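Long-range contacts in gentamicin resistance protein (Enterococcus gallinarum, PDB 6CTZ), which probably phosphorylates the 2''-hydroxyl of aminoglycosides such as gentamicin and kanamycin with a guanine nucleotide as phosphate donor, which gives resistance to these antibiotics: residues A[171-175]-A[259-264]; A[178-182]-A[253-257]; A[224-230]-A[242-248]; A[111-116]-A[205-209]. The protein carries 2 engineered substitutions. All blocks are in the same frame, centred on the assembly; numbering follows the deposited sequence. Where two conformers were deposited one is given.

Interaction 1 of 4, residues A[171-175]-A[259-264]; sequences RFQSY and SLFVTF
Two helices of the aminoglycoside phosphotransferase fold cross here, helix 162-176 and helix 251-276, with an arginine knob on one side of the contact and an aromatic cluster on the other. Both segments are helical throughout. The axes of the two short segments approach to 10.0 Å with a signed crossing angle of -137°; the closest CA atoms are those of Arg171 and Leu260, 6.4 Å apart. Arg171 has the most surface covered; with its first three chi angles all m, it sits as a knob among Ser259, Leu260, Thr263 and Phe264. Leu260 CD2 lies over one face of its guanidinium, while the edge is spent on hydrogen bonds: NE to Thr263 OG1 at 3.0 Å, NH2 to the same OG1 at 3.0 Å and NH2 to Ser259 OG at 3.1 Å. Ser259 OG also bonds Arg256 O one turn back, and Thr263 OG1 bonds Asp292 of helix 279-296, a third helix. Phe264, chi1 m, slides between two rings of the other helix. It makes an offset stack with Phe172, centroids 4.6 Å apart and planes at 16°, and turns its edge to the face of Tyr175, centroids 5.8 Å apart. Tyr175, chi1 t, also reaches Phe261, CE1 to CE1 at 3.7 Å. A water completes the polar side, accepting from Arg171 NH1 at 2.8 Å and donating to Ser259 OG at 3.0 Å.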
# COMPACT_ATOMS: atom_id res chain seq x y z
N ARG A 171 -13.30 -5.10 18.56
CA ARG A 171 -13.06 -4.99 17.12
C ARG A 171 -12.50 -6.29 16.56
O ARG A 171 -12.94 -6.76 15.51
CB ARG A 171 -12.13 -3.81 16.83
CG ARG A 171 -12.67 -2.46 17.30
CD ARG A 171 -13.85 -2.01 16.45
NE ARG A 171 -13.41 -1.41 15.18
CZ ARG A 171 -14.23 -0.93 14.26
NH1 ARG A 171 -15.55 -0.98 14.43
NH2 ARG A 171 -13.74 -0.39 13.15
N PHE A 172 -11.51 -6.87 17.24
CA PHE A 172 -10.98 -8.16 16.80
C PHE A 172 -12.06 -9.23 16.78
O PHE A 172 -12.19 -9.99 15.82
CB PHE A 172 -9.80 -8.58 17.67
CG PHE A 172 -8.49 -7.95 17.29
CD1 PHE A 172 -7.81 -8.35 16.14
CD2 PHE A 172 -7.93 -6.97 18.08
CE1 PHE A 172 -6.60 -7.78 15.80
CE2 PHE A 172 -6.71 -6.40 17.75
CZ PHE A 172 -6.05 -6.80 16.60
N GLN A 173 -12.87 -9.30 17.85
CA GLN A 173 -13.91 -10.32 17.89
C GLN A 173 -14.99 -10.07 16.85
O GLN A 173 -15.51 -11.02 16.25
CB GLN A 173 -14.50 -10.43 19.30
CG GLN A 173 -13.52 -11.03 20.31
CD GLN A 173 -12.76 -12.22 19.74
OE1 GLN A 173 -11.57 -12.11 19.43
NE2 GLN A 173 -13.44 -13.35 19.60
N SER A 174 -15.34 -8.80 16.59
CA SER A 174 -16.35 -8.51 15.58
C SER A 174 -15.90 -8.99 14.20
O SER A 174 -16.71 -9.48 13.41
CB SER A 174 -16.67 -7.02 15.57
OG SER A 174 -17.40 -6.66 16.73
N TYR A 175 -14.61 -8.85 13.90
CA TYR A 175 -14.10 -9.41 12.65
C TYR A 175 -14.09 -10.93 12.70
O TYR A 175 -14.67 -11.60 11.84
CB TYR A 175 -12.70 -8.86 12.34
CG TYR A 175 -12.07 -9.55 11.14
CD1 TYR A 175 -12.40 -9.18 9.85
CD2 TYR A 175 -11.18 -10.60 11.32
CE1 TYR A 175 -11.85 -9.82 8.75
CE2 TYR A 175 -10.63 -11.26 10.24
CZ TYR A 175 -10.96 -10.86 8.96
OH TYR A 175 -10.41 -11.51 7.87
N SER A 259 -13.62 -0.71 7.91
CA SER A 259 -13.28 0.04 9.10
C SER A 259 -12.60 -0.84 10.14
O SER A 259 -11.75 -0.37 10.90
CB SER A 259 -14.52 0.72 9.69
OG SER A 259 -15.30 -0.19 10.46
N LEU A 260 -12.96 -2.13 10.18
CA LEU A 260 -12.24 -3.07 11.04
C LEU A 260 -10.79 -3.21 10.58
O LEU A 260 -9.87 -3.16 11.40
CB LEU A 260 -12.96 -4.42 11.06
CG LEU A 260 -14.30 -4.40 11.81
CD1 LEU A 260 -15.17 -5.60 11.41
CD2 LEU A 260 -14.12 -4.36 13.32
N PHE A 261 -10.57 -3.35 9.27
CA PHE A 261 -9.20 -3.33 8.75
C PHE A 261 -8.47 -2.05 9.15
O PHE A 261 -7.27 -2.08 9.43
CB PHE A 261 -9.19 -3.44 7.22
CG PHE A 261 -9.68 -4.76 6.67
CD1 PHE A 261 -9.63 -5.92 7.43
CD2 PHE A 261 -10.16 -4.84 5.38
CE1 PHE A 261 -10.08 -7.12 6.90
CE2 PHE A 261 -10.60 -6.02 4.85
CZ PHE A 261 -10.56 -7.17 5.61
N VAL A 262 -9.17 -0.91 9.15
CA VAL A 262 -8.53 0.34 9.56
C VAL A 262 -8.08 0.27 11.01
O VAL A 262 -6.98 0.71 11.36
CB VAL A 262 -9.43 1.56 9.28
CG1 VAL A 262 -8.84 2.82 9.90
CG2 VAL A 262 -9.62 1.76 7.79
N THR A 263 -8.94 -0.26 11.90
CA THR A 263 -8.53 -0.47 13.29
C THR A 263 -7.27 -1.32 13.36
O THR A 263 -6.32 -0.98 14.07
CB THR A 263 -9.65 -1.14 14.09
OG1 THR A 263 -10.84 -0.32 14.06
CG2 THR A 263 -9.21 -1.37 15.56
N PHE A 264 -7.25 -2.43 12.62
CA PHE A 264 -6.10 -3.31 12.68
C PHE A 264 -4.86 -2.63 12.12
O PHE A 264 -3.75 -2.87 12.61
CB PHE A 264 -6.40 -4.63 11.95
CG PHE A 264 -7.66 -5.31 12.43
CD1 PHE A 264 -8.10 -5.15 13.75
CD2 PHE A 264 -8.41 -6.09 11.57
CE1 PHE A 264 -9.27 -5.77 14.18
CE2 PHE A 264 -9.58 -6.70 12.00
CZ PHE A 264 -10.00 -6.55 13.31
O HOH W 1 -16.88 0.87 12.77

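Interaction 2 of 4, residues A[178-182]-A[253-257]. Engineered in segment 253-257: Leu254 (natural residue His).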
# COMPACT_ATOMS: atom_id res chain seq x y z
N HIS A 178 -17.47 -13.29 12.54
CA HIS A 178 -18.49 -13.09 11.51
C HIS A 178 -18.02 -13.60 10.16
O HIS A 178 -17.17 -12.94 9.52
CB HIS A 178 -18.87 -11.61 11.40
CG HIS A 178 -19.71 -11.12 12.53
ND1 HIS A 178 -19.18 -10.53 13.65
CD2 HIS A 178 -21.06 -11.14 12.71
CE1 HIS A 178 -20.16 -10.20 14.48
NE2 HIS A 178 -21.30 -10.55 13.93
N PRO A 179 -18.53 -14.73 9.68
CA PRO A 179 -18.16 -15.21 8.34
C PRO A 179 -18.43 -14.20 7.24
O PRO A 179 -17.76 -14.25 6.20
CB PRO A 179 -19.01 -16.48 8.17
CG PRO A 179 -19.25 -16.95 9.56
CD PRO A 179 -19.38 -15.70 10.40
N VAL A 180 -19.37 -13.29 7.44
CA VAL A 180 -19.62 -12.25 6.45
C VAL A 180 -18.35 -11.43 6.20
O VAL A 180 -18.17 -10.88 5.11
CB VAL A 180 -20.84 -11.39 6.84
CG1 VAL A 180 -20.53 -10.52 8.05
CG2 VAL A 180 -21.30 -10.54 5.66
N TYR A 181 -17.46 -11.35 7.19
CA TYR A 181 -16.19 -10.65 7.04
C TYR A 181 -15.03 -11.58 6.72
O TYR A 181 -14.14 -11.21 5.96
CB TYR A 181 -15.83 -9.87 8.31
CG TYR A 181 -16.88 -8.89 8.75
CD1 TYR A 181 -17.59 -8.12 7.83
CD2 TYR A 181 -17.18 -8.74 10.10
CE1 TYR A 181 -18.56 -7.22 8.24
CE2 TYR A 181 -18.15 -7.85 10.52
CZ TYR A 181 -18.84 -7.10 9.58
OH TYR A 181 -19.80 -6.21 10.00
N THR A 182 -15.00 -12.78 7.30
CA THR A 182 -13.80 -13.61 7.23
C THR A 182 -13.73 -14.49 5.98
O THR A 182 -12.63 -14.91 5.61
CB THR A 182 -13.66 -14.49 8.47
OG1 THR A 182 -14.77 -15.39 8.55
CG2 THR A 182 -13.59 -13.65 9.74
N THR A 253 -22.40 -2.63 5.26
CA THR A 253 -21.65 -3.76 5.80
C THR A 253 -20.20 -3.74 5.32
O THR A 253 -19.28 -3.98 6.11
CB THR A 253 -22.34 -5.07 5.41
OG1 THR A 253 -23.67 -5.08 5.94
CG2 THR A 253 -21.57 -6.27 5.94
N LEU A 254 -19.99 -3.44 4.04
CA LEU A 254 -18.63 -3.42 3.51
C LEU A 254 -17.79 -2.33 4.16
O LEU A 254 -16.61 -2.54 4.48
CB LEU A 254 -18.66 -3.27 1.98
CG LEU A 254 -17.30 -3.24 1.28
CD1 LEU A 254 -16.44 -4.46 1.59
CD2 LEU A 254 -17.51 -3.10 -0.21
N ILE A 255 -18.39 -1.15 4.39
CA ILE A 255 -17.65 -0.08 5.08
C ILE A 255 -17.29 -0.50 6.50
O ILE A 255 -16.19 -0.23 6.98
CB ILE A 255 -18.44 1.24 5.04
CG1 ILE A 255 -18.37 1.87 3.64
CG2 ILE A 255 -17.96 2.21 6.12
CD1 ILE A 255 -16.99 2.46 3.28
N ARG A 256 -18.22 -1.18 7.19
CA ARG A 256 -17.90 -1.70 8.51
C ARG A 256 -16.71 -2.66 8.45
O ARG A 256 -15.76 -2.55 9.24
CB ARG A 256 -19.11 -2.38 9.14
CG ARG A 256 -18.78 -3.08 10.45
CD ARG A 256 -18.26 -2.11 11.52
NE ARG A 256 -19.19 -1.02 11.79
CZ ARG A 256 -20.19 -1.08 12.66
NH1 ARG A 256 -20.40 -2.18 13.38
NH2 ARG A 256 -20.97 -0.03 12.82
N LYS A 257 -16.73 -3.58 7.49
CA LYS A 257 -15.60 -4.50 7.33
C LYS A 257 -14.30 -3.75 7.11
O LYS A 257 -13.28 -4.04 7.75
CB LYS A 257 -15.87 -5.43 6.14
CG LYS A 257 -14.79 -6.47 5.94
CD LYS A 257 -15.06 -7.32 4.72
CE LYS A 257 -13.90 -8.26 4.45
NZ LYS A 257 -14.14 -9.10 3.24
O HOH W 2 -16.16 -11.10 3.27
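Tyr181 overlaps Thr253, Arg256 and Lys257 of segment 253-257, which the i, i+3, i+4 spacing brings to one side of their helix. Tyr181 CD1 is 3.6 Å from Lys257 CB, CE1 is 3.9 Å from Thr253 CG2, and the hydroxyl oxygen OH lies 3.3 Å from Arg256 CG. Only the aliphatic base of Arg256 takes part, since its guanidinium leads away. Val180 adds a looser touch at the rim, CG2 to Thr253 CG2 at 4.3 Å. The fully extended Lys257 runs past the tyrosine, bringing CE to 3.3 Å from Tyr181 O. Its NZ, salt-bridged to Asp222 and Asp224, also donates to a water at 2.8 Å that lies 2.7 Å from Val180 O. The engineered Leu254 points away from this contact and touches Met243 of helix 236-246. The short helix 179-182, with His178 at its N-cap position, thus rests at the surface against the first turns of helix 251-276, while Tyr181 and Thr182 also touch Tyr175 of helix 162-176.

Interaction 3 of 4, residues A[224-230]-A[242-248]. With KAN (kanamycin a), chain E.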
# COMPACT_ATOMS: atom_id res chain seq x y z
N ASP A 224 -11.21 -6.85 -0.58
CA ASP A 224 -11.69 -5.72 0.22
C ASP A 224 -10.56 -5.03 0.97
O ASP A 224 -10.74 -3.88 1.41
CB ASP A 224 -12.76 -6.19 1.19
CG ASP A 224 -14.02 -6.65 0.49
OD1 ASP A 224 -14.27 -6.22 -0.66
OD2 ASP A 224 -14.79 -7.44 1.09
N TYR A 225 -9.41 -5.69 1.16
CA TYR A 225 -8.31 -5.02 1.83
C TYR A 225 -7.81 -3.80 1.05
O TYR A 225 -7.30 -2.85 1.64
CB TYR A 225 -7.14 -5.98 2.12
CG TYR A 225 -6.16 -5.31 3.04
CD1 TYR A 225 -6.39 -5.27 4.41
CD2 TYR A 225 -5.02 -4.67 2.54
CE1 TYR A 225 -5.52 -4.62 5.26
CE2 TYR A 225 -4.14 -4.01 3.39
CZ TYR A 225 -4.40 -4.00 4.75
OH TYR A 225 -3.54 -3.35 5.61
N ASP A 226 -7.98 -3.80 -0.28
CA ASP A 226 -7.50 -2.65 -1.05
C ASP A 226 -8.34 -1.41 -0.84
O ASP A 226 -8.02 -0.37 -1.42
CB ASP A 226 -7.34 -2.99 -2.53
CG ASP A 226 -5.95 -3.50 -2.89
OD1 ASP A 226 -5.02 -3.45 -2.05
OD2 ASP A 226 -5.78 -3.92 -4.06
N TYR A 227 -9.39 -1.47 -0.02
CA TYR A 227 -10.09 -0.26 0.38
C TYR A 227 -9.52 0.39 1.64
O TYR A 227 -9.94 1.51 1.96
CB TYR A 227 -11.57 -0.56 0.63
CG TYR A 227 -12.37 -0.92 -0.60
CD1 TYR A 227 -12.64 0.03 -1.58
CD2 TYR A 227 -12.92 -2.19 -0.74
CE1 TYR A 227 -13.40 -0.28 -2.68
CE2 TYR A 227 -13.69 -2.51 -1.85
CZ TYR A 227 -13.92 -1.55 -2.82
OH TYR A 227 -14.69 -1.83 -3.92
N VAL A 228 -8.58 -0.25 2.35
CA VAL A 228 -8.24 0.20 3.71
C VAL A 228 -7.72 1.63 3.73
O VAL A 228 -8.13 2.43 4.57
CB VAL A 228 -7.31 -0.79 4.43
CG1 VAL A 228 -5.95 -0.90 3.76
CG2 VAL A 228 -7.14 -0.39 5.90
N TYR A 229 -6.79 1.97 2.82
CA TYR A 229 -6.23 3.32 2.81
C TYR A 229 -7.07 4.30 2.02
O TYR A 229 -6.96 5.51 2.25
CB TYR A 229 -4.76 3.32 2.37
CG TYR A 229 -3.94 2.42 3.27
CD1 TYR A 229 -3.79 2.70 4.62
CD2 TYR A 229 -3.33 1.28 2.76
CE1 TYR A 229 -3.08 1.86 5.45
CE2 TYR A 229 -2.61 0.43 3.59
CZ TYR A 229 -2.49 0.72 4.93
OH TYR A 229 -1.78 -0.11 5.75
N LEU A 230 -7.93 3.83 1.12
CA LEU A 230 -8.96 4.71 0.60
C LEU A 230 -9.82 5.24 1.75
O LEU A 230 -10.11 6.44 1.83
CB LEU A 230 -9.81 3.99 -0.45
CG LEU A 230 -9.07 3.56 -1.72
CD1 LEU A 230 -10.04 3.01 -2.75
CD2 LEU A 230 -8.21 4.68 -2.30
N VAL A 242 -15.93 4.82 -5.02
CA VAL A 242 -15.20 3.72 -5.65
C VAL A 242 -16.00 2.43 -5.57
O VAL A 242 -16.16 1.71 -6.57
CB VAL A 242 -13.80 3.56 -5.02
CG1 VAL A 242 -13.07 2.40 -5.67
CG2 VAL A 242 -12.97 4.85 -5.17
N MET A 243 -16.54 2.13 -4.39
CA MET A 243 -17.33 0.91 -4.21
C MET A 243 -18.53 0.88 -5.15
O MET A 243 -18.85 -0.16 -5.72
CB MET A 243 -17.81 0.82 -2.76
CG MET A 243 -16.68 0.55 -1.79
SD MET A 243 -17.24 0.66 -0.09
CE MET A 243 -15.77 0.02 0.72
N ALA A 244 -19.19 2.02 -5.34
CA ALA A 244 -20.34 2.05 -6.23
C ALA A 244 -19.93 1.75 -7.66
O ALA A 244 -20.56 0.94 -8.35
CB ALA A 244 -21.05 3.40 -6.13
N TYR A 245 -18.85 2.38 -8.14
CA TYR A 245 -18.41 2.12 -9.50
C TYR A 245 -17.99 0.67 -9.68
O TYR A 245 -18.12 0.12 -10.78
CB TYR A 245 -17.27 3.06 -9.89
CG TYR A 245 -17.70 4.41 -10.41
CD1 TYR A 245 -18.67 4.50 -11.41
CD2 TYR A 245 -17.13 5.59 -9.94
CE1 TYR A 245 -19.06 5.73 -11.91
CE2 TYR A 245 -17.51 6.82 -10.44
CZ TYR A 245 -18.48 6.89 -11.43
OH TYR A 245 -18.86 8.11 -11.93
N ARG A 246 -17.51 0.04 -8.62
CA ARG A 246 -17.16 -1.37 -8.70
C ARG A 246 -18.37 -2.29 -8.58
O ARG A 246 -18.22 -3.50 -8.80
CB ARG A 246 -16.13 -1.75 -7.64
CG ARG A 246 -14.77 -1.15 -7.91
CD ARG A 246 -13.70 -1.68 -6.98
NE ARG A 246 -13.33 -3.06 -7.28
CZ ARG A 246 -12.64 -3.83 -6.44
NH1 ARG A 246 -12.28 -3.33 -5.27
NH2 ARG A 246 -12.31 -5.07 -6.77
N GLY A 247 -19.54 -1.76 -8.26
CA GLY A 247 -20.71 -2.61 -8.16
C GLY A 247 -20.77 -3.41 -6.88
O GLY A 247 -21.40 -4.47 -6.85
N GLU A 248 -20.09 -2.96 -5.83
CA GLU A 248 -20.22 -3.61 -4.54
C GLU A 248 -21.67 -3.54 -4.08
O GLU A 248 -22.43 -2.63 -4.45
CB GLU A 248 -19.32 -2.93 -3.51
CG GLU A 248 -17.84 -2.87 -3.88
CD GLU A 248 -17.09 -4.19 -3.76
OE1 GLU A 248 -17.70 -5.25 -3.51
OE2 GLU A 248 -15.85 -4.15 -3.91
C1 KAN E . -0.12 5.39 9.12
C2 KAN E . -1.18 5.46 10.22
C3 KAN E . -1.98 6.73 10.08
C4 KAN E . -1.00 7.90 10.18
C5 KAN E . 0.07 7.80 9.10
C6 KAN E . 1.11 8.91 9.23
C7 KAN E . 0.07 3.45 4.19
C8 KAN E . 1.10 3.22 5.29
C9 KAN E . 0.50 3.57 6.66
C10 KAN E . -0.03 5.00 6.69
C11 KAN E . -1.01 5.24 5.54
C12 KAN E . -0.38 4.91 4.19
C13 KAN E . 2.70 1.46 5.78
C14 KAN E . 3.35 0.34 4.97
C15 KAN E . 2.41 -0.87 4.97
C16 KAN E . 2.10 -1.28 6.41
C17 KAN E . 1.56 -0.09 7.18
C18 KAN E . 1.38 -0.46 8.64
N1 KAN E . 2.12 8.72 8.21
N2 KAN E . -1.48 6.62 5.52
N3 KAN E . 0.65 3.09 2.90
N4 KAN E . 2.96 -2.00 4.25
O5 KAN E . 0.74 6.53 9.09
O6 KAN E . -2.04 4.32 10.11
O7 KAN E . -2.96 6.84 11.12
O8 KAN E . -1.73 9.12 10.03
O9 KAN E . -0.81 5.24 7.87
O10 KAN E . 1.51 3.44 7.67
O11 KAN E . 1.45 1.83 5.21
O12 KAN E . 2.48 0.99 7.11
O13 KAN E . 3.61 0.84 3.66
O14 KAN E . 1.11 -2.32 6.47
O15 KAN E . 0.87 0.67 9.36
O HOH W 3 -13.75 -5.93 -3.42
O HOH W 4 -16.72 -6.95 -1.61
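The phenol of Tyr227 carries this contact, reaching from the 3-10 turn 224-227 to the C-terminal end of helix 236-246. Its hydroxyl donates to Glu248 OE2 at 2.6 Å, and Arg246 NH1 donates weakly to Tyr227 OH at 3.1 Å, so the oxygen serves as donor and acceptor at once. Arg246 NE is satisfied by Asn121 of helix 106-125. Two waters deal with the carboxylates: one donates to Asp224 OD1 and Glu248 OE2, both at 2.8 Å, the other to Asp224 OD1 and Glu248 OE1, both at 2.7 Å. Asp224 OD2 is held by Lys257 in a salt bridge. The helix ends in a Schellman motif, with Gly247 at positive phi and Glu248 N bonded to Met243 O at 3.1 Å, and Glu248, just after it, faces Tyr227. Met243 CE stands 3.8 Å over the centroid of the Tyr227 ring in a CH-pi contact that is also Met-aromatic, SD 4.8 Å from that centroid. Tyr229 lines the kanamycin pocket, C7 of the drug lying over its ring. Glu248 binds Mg(2+) in a crystal structure of this protein, though none sits here in this model. Asp224 OD1 and Glu248 OE2 approach to 4.2 Å; with lysine and waters at Asp224, and phenol, waters and a long, charge-only pair (Arg246 NH1 to OE2, 3.9 Å) at Glu248, both acids are probably ionised.

Interaction 4 of 4, residues A[111-116]-A[205-209]; sequences RLALQL and RQTPL
A turn packs against a helix here: residues 205-209, in the connection from strand 198-200 to strand 209-212 of the small three-stranded sheet, fold over one side of helix 106-125. Segment 111-116 is helical; 205-209 is irregular until Leu209 takes an extended conformation. The register pairs Arg111 with Gln206 and Leu112 with Leu209, CA atoms 6.1 Å apart in each case. Pro208 is a bump in the hollow between the side chains of Arg111, Leu112 and Gln115: its CD meets Arg111 CB at 3.7 Å and its CG meets Leu112 CD2 at 3.6 Å. Leu209, chi1 t and chi2 p, follows with CB 3.9 Å from Leu112 CD2 and CD2 3.9 Å from Leu116 CD2; Phe198 borders both leucines. Gln115, chi1 m and chi2 t, pairs with the backbone of Leu209, its OE1 accepting from N at 2.8 Å and its NE2 donating to O at 2.9 Å. Arg111, chi1 to chi3 all m, curls so that NE donates to Gln206 O at 3.1 Å, an oxygen that also accepts from two waters. Since Gln115 and Arg111 both bind main-chain atoms, the polar recognition depends on the path of the turn more than on its side chains.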
# COMPACT_ATOMS: atom_id res chain seq x y z
N ARG A 111 -13.91 11.30 -11.36
CA ARG A 111 -13.08 10.62 -12.35
C ARG A 111 -12.02 9.75 -11.69
O ARG A 111 -11.74 8.64 -12.15
CB ARG A 111 -12.45 11.64 -13.31
CG ARG A 111 -13.44 12.54 -14.02
CD ARG A 111 -14.54 11.76 -14.72
NE ARG A 111 -14.03 10.89 -15.77
CZ ARG A 111 -14.81 10.12 -16.53
NH1 ARG A 111 -16.13 10.11 -16.35
NH2 ARG A 111 -14.27 9.35 -17.47
N LEU A 112 -11.41 10.25 -10.61
CA LEU A 112 -10.43 9.43 -9.89
C LEU A 112 -11.07 8.18 -9.32
O LEU A 112 -10.48 7.10 -9.38
CB LEU A 112 -9.79 10.25 -8.78
CG LEU A 112 -8.80 11.32 -9.23
CD1 LEU A 112 -8.47 12.24 -8.08
CD2 LEU A 112 -7.51 10.70 -9.79
N ALA A 113 -12.28 8.31 -8.76
CA ALA A 113 -12.97 7.14 -8.21
C ALA A 113 -13.25 6.11 -9.29
O ALA A 113 -13.06 4.90 -9.07
CB ALA A 113 -14.29 7.57 -7.55
N LEU A 114 -13.66 6.56 -10.48
CA LEU A 114 -13.91 5.64 -11.58
C LEU A 114 -12.63 4.93 -12.00
O LEU A 114 -12.63 3.71 -12.22
CB LEU A 114 -14.48 6.43 -12.75
CG LEU A 114 -14.77 5.64 -14.02
CD1 LEU A 114 -15.71 4.46 -13.76
CD2 LEU A 114 -15.33 6.58 -15.09
N GLN A 115 -11.52 5.67 -12.11
CA GLN A 115 -10.27 5.05 -12.53
C GLN A 115 -9.74 4.08 -11.48
O GLN A 115 -9.18 3.04 -11.83
CB GLN A 115 -9.23 6.11 -12.84
CG GLN A 115 -9.50 6.88 -14.11
CD GLN A 115 -8.35 7.81 -14.40
OE1 GLN A 115 -8.35 8.95 -13.94
NE2 GLN A 115 -7.35 7.32 -15.11
N LEU A 116 -9.88 4.41 -10.20
CA LEU A 116 -9.45 3.48 -9.16
C LEU A 116 -10.32 2.23 -9.14
O LEU A 116 -9.80 1.12 -8.96
CB LEU A 116 -9.45 4.18 -7.80
CG LEU A 116 -8.27 5.11 -7.55
CD1 LEU A 116 -8.49 5.89 -6.28
CD2 LEU A 116 -6.98 4.30 -7.45
N ARG A 205 -8.81 16.48 -17.39
CA ARG A 205 -10.09 16.47 -16.69
C ARG A 205 -10.66 15.06 -16.58
O ARG A 205 -11.09 14.63 -15.51
CB ARG A 205 -11.09 17.38 -17.42
CG ARG A 205 -10.79 18.87 -17.36
CD ARG A 205 -10.96 19.42 -15.95
NE ARG A 205 -9.68 19.72 -15.33
CZ ARG A 205 -9.01 20.85 -15.52
NH1 ARG A 205 -7.84 21.05 -14.91
NH2 ARG A 205 -9.49 21.78 -16.32
N GLN A 206 -10.68 14.33 -17.69
CA GLN A 206 -11.40 13.07 -17.71
C GLN A 206 -10.56 11.89 -17.25
O GLN A 206 -11.14 10.87 -16.84
CB GLN A 206 -12.00 12.81 -19.09
CG GLN A 206 -13.01 13.87 -19.51
CD GLN A 206 -14.06 14.13 -18.43
OE1 GLN A 206 -14.02 15.15 -17.75
NE2 GLN A 206 -14.98 13.19 -18.26
N THR A 207 -9.23 12.00 -17.26
CA THR A 207 -8.35 10.89 -16.92
C THR A 207 -7.22 11.38 -16.01
O THR A 207 -6.04 11.32 -16.36
CB THR A 207 -7.83 10.24 -18.20
OG1 THR A 207 -8.92 10.11 -19.12
CG2 THR A 207 -7.27 8.86 -17.92
N PRO A 208 -7.56 11.85 -14.81
CA PRO A 208 -6.52 12.43 -13.93
C PRO A 208 -5.56 11.43 -13.31
O PRO A 208 -4.45 11.83 -12.94
CB PRO A 208 -7.35 13.13 -12.85
CG PRO A 208 -8.63 12.32 -12.82
CD PRO A 208 -8.91 12.00 -14.24
N LEU A 209 -5.93 10.16 -13.13
CA LEU A 209 -5.01 9.19 -12.57
C LEU A 209 -4.10 8.69 -13.69
O LEU A 209 -4.59 8.20 -14.71
CB LEU A 209 -5.78 8.02 -11.97
CG LEU A 209 -4.90 7.00 -11.23
CD1 LEU A 209 -4.26 7.60 -9.98
CD2 LEU A 209 -5.72 5.76 -10.88
O HOH W 5 -12.16 8.77 -15.01
O HOH W 6 -11.76 8.76 -18.81

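In the fold
All four contacts lie in the part of the kinase-like fold that follows the five-stranded sheet of the N-terminal lobe. Interactions 1 and 2 share helix 251-276, their centres 9 Å apart. Along the chain interaction 2 is nested inside interaction 1, and interaction 3 inside both; interaction 4 closes before interaction 3 opens and crosses 1 and 2. Interaction 3 touches interaction 1 (centres 17 Å apart), interaction 2 (13 Å, through the Lys257-Asp224 salt bridge) and interaction 4 (14 Å). Interactions 1 and 4, 30 Å apart, do not touch. Contacts thus run from helix 251-276, which carries kanamycin-pocket residues, through helix 236-246 to helix 106-125 and the small sheet.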